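Local coordinates for nucleocapsid (PDB 4AKL), which binds single- and double-stranded RNA, probably helping to package the viral genome, and probably also cuts double-stranded DNA without sequence specificity, at residues A[63-67]-A[433-437]. Sequence-based numbering, arbitrary orientation. Where two conformers were deposited one is given.
Sequences YASAL and LFEIQ
The phenol ring of Tyr63 turns an edge to helix 425-440: the carbonyl O of Leu433 lies in its plane, 3.9 Å from CE1, and CG2 of Ile436 also sits near the plane, by CD1. Gln437, modelled in two conformers, approaches obliquely in one of them, with its amide tilted 72° from the ring; how close its CG comes to CE1 of Tyr63 is therefore doubtful. This is an antiparallel helix pair in the alpha-helical nucleocapsid fold, and it illustrates how small and branched aliphatic side chains, here Ala66, Leu433 and Ile436, pack between two helices while an aromatic ring closes one flank. The axes of the two short segments come within 10.4 Å and run antiparallel, at 174°, which sets Tyr63 opposite Gln437 and Leu67 opposite Leu433. With CG anti to the backbone N (chi1 175°), the Tyr63 ring is carried along the flank of its helix to reach across to its neighbour.

Beside the ring the side chains that meet across the pair are aliphatic. Ala66 points its methyl toward the other helix, where CD1 of Ile436 meets it at 3.8 Å; Phe46 of helix 45-52 touches both residues and extends this apolar layer. Leu433 divides its branches: CD2 lies against the backbone of Leu67, 4.0 Å from its CA, while CD1 meets CD1 of Leu67 at 4.1 Å, the two side chains crossing at about a right angle. At the polar margin, OE1 of Gln437 is hydrogen-bonded to OG of Ser451 in helix 450-460.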
loop_
_atom_site.group_PDB
_atom_site.type_symbol
_atom_site.label_atom_id
_atom_site.label_comp_id
_atom_site.label_asym_id
_atom_site.label_seq_id
_atom_site.Cartn_x
_atom_site.Cartn_y
_atom_site.Cartn_z
ATOM N N TYR A 63 2.722 24.208 -7.340
ATOM C CA TYR A 63 2.484 22.760 -7.403
ATOM C C TYR A 63 1.350 22.342 -6.473
ATOM O O TYR A 63 0.531 21.495 -6.852
ATOM C CB TYR A 63 3.720 21.944 -7.090
ATOM C CG TYR A 63 3.384 20.492 -7.048
ATOM C CD1 TYR A 63 3.245 19.741 -8.221
ATOM C CD2 TYR A 63 3.174 19.852 -5.836
ATOM C CE1 TYR A 63 2.903 18.367 -8.158
ATOM C CE2 TYR A 63 2.845 18.510 -5.772
ATOM C CZ TYR A 63 2.709 17.766 -6.927
ATOM O OH TYR A 63 2.386 16.425 -6.806
ATOM N N ALA A 64 1.315 22.914 -5.265
ATOM C CA ALA A 64 0.268 22.568 -4.313
ATOM C C ALA A 64 -1.084 23.057 -4.833
ATOM O O ALA A 64 -2.056 22.380 -4.642
ATOM C CB ALA A 64 0.581 23.111 -2.892
ATOM N N SER A 65 -1.138 24.198 -5.509
ATOM C CA SER A 65 -2.403 24.709 -6.085
ATOM C C SER A 65 -2.889 23.830 -7.222
ATOM O O SER A 65 -4.100 23.593 -7.345
ATOM C CB SER A 65 -2.275 26.135 -6.649
ATOM O OG SER A 65 -1.982 27.068 -5.665
ATOM N N ALA A 66 -1.964 23.376 -8.060
ATOM C CA ALA A 66 -2.298 22.454 -9.150
ATOM C C ALA A 66 -2.928 21.162 -8.608
ATOM O O ALA A 66 -3.887 20.689 -9.125
ATOM C CB ALA A 66 -1.060 22.102 -9.982
ATOM N N LEU A 67 -2.334 20.644 -7.548
ATOM C CA LEU A 67 -2.753 19.378 -6.955
ATOM C C LEU A 67 -4.162 19.484 -6.330
ATOM O O LEU A 67 -5.036 18.579 -6.485
ATOM C CB LEU A 67 -1.696 18.988 -5.945
ATOM C CG LEU A 67 -1.794 17.658 -5.219
ATOM C CD1 LEU A 67 -1.918 16.485 -6.223
ATOM C CD2 LEU A 67 -0.571 17.527 -4.315
ATOM N N LEU A 433 0.369 16.640 -13.761
ATOM C CA LEU A 433 1.059 16.883 -12.476
ATOM C C LEU A 433 2.557 16.575 -12.536
ATOM O O LEU A 433 3.370 17.294 -11.924
ATOM C CB LEU A 433 0.468 16.120 -11.327
ATOM C CG LEU A 433 -0.905 16.618 -10.939
ATOM C CD1 LEU A 433 -1.652 15.516 -10.209
ATOM C CD2 LEU A 433 -0.834 17.905 -10.089
ATOM N N PHE A 434 2.907 15.517 -13.244
ATOM C CA PHE A 434 4.280 15.170 -13.461
ATOM C C PHE A 434 5.004 16.310 -14.220
ATOM O O PHE A 434 6.039 16.723 -13.800
ATOM C CB PHE A 434 4.387 13.848 -14.246
ATOM C CG PHE A 434 5.811 13.444 -14.579
ATOM C CD1 PHE A 434 6.624 12.841 -13.620
ATOM C CD2 PHE A 434 6.328 13.641 -15.834
ATOM C CE1 PHE A 434 7.922 12.457 -13.948
ATOM C CE2 PHE A 434 7.646 13.246 -16.154
ATOM C CZ PHE A 434 8.419 12.672 -15.210
ATOM N N GLU A 435 4.418 16.799 -15.306
ATOM C CA GLU A 435 5.030 17.822 -16.127
ATOM C C GLU A 435 5.229 19.063 -15.285
ATOM O O GLU A 435 6.286 19.690 -15.317
ATOM C CB GLU A 435 4.215 18.076 -17.402
ATOM C CG GLU A 435 4.267 16.838 -18.390
ATOM C CD GLU A 435 3.242 16.889 -19.539
ATOM O OE1 GLU A 435 2.140 17.485 -19.379
ATOM O OE2 GLU A 435 3.539 16.325 -20.618
ATOM N N ILE A 436 4.225 19.392 -14.484
ATOM C CA ILE A 436 4.327 20.526 -13.570
ATOM C C ILE A 436 5.470 20.328 -12.546
ATOM O O ILE A 436 6.294 21.267 -12.350
ATOM C CB ILE A 436 2.996 20.808 -12.879
ATOM C CG1 ILE A 436 1.964 21.291 -13.882
ATOM C CG2 ILE A 436 3.141 21.863 -11.783
ATOM C CD1 ILE A 436 0.574 21.244 -13.336
ATOM N N GLN A 437 5.545 19.156 -11.900
ATOM C CA GLN A 437 6.662 18.863 -10.956
ATOM C C GLN A 437 7.995 19.008 -11.676
ATOM O O GLN A 437 8.978 19.563 -11.100
ATOM C CB GLN A 437 6.666 17.441 -10.325
ATOM C CG GLN A 437 5.384 16.938 -9.644
ATOM C CD GLN A 437 5.492 15.511 -8.987
ATOM O OE1 GLN A 437 4.475 14.706 -8.892
ATOM N NE2 GLN A 437 6.707 15.212 -8.492
#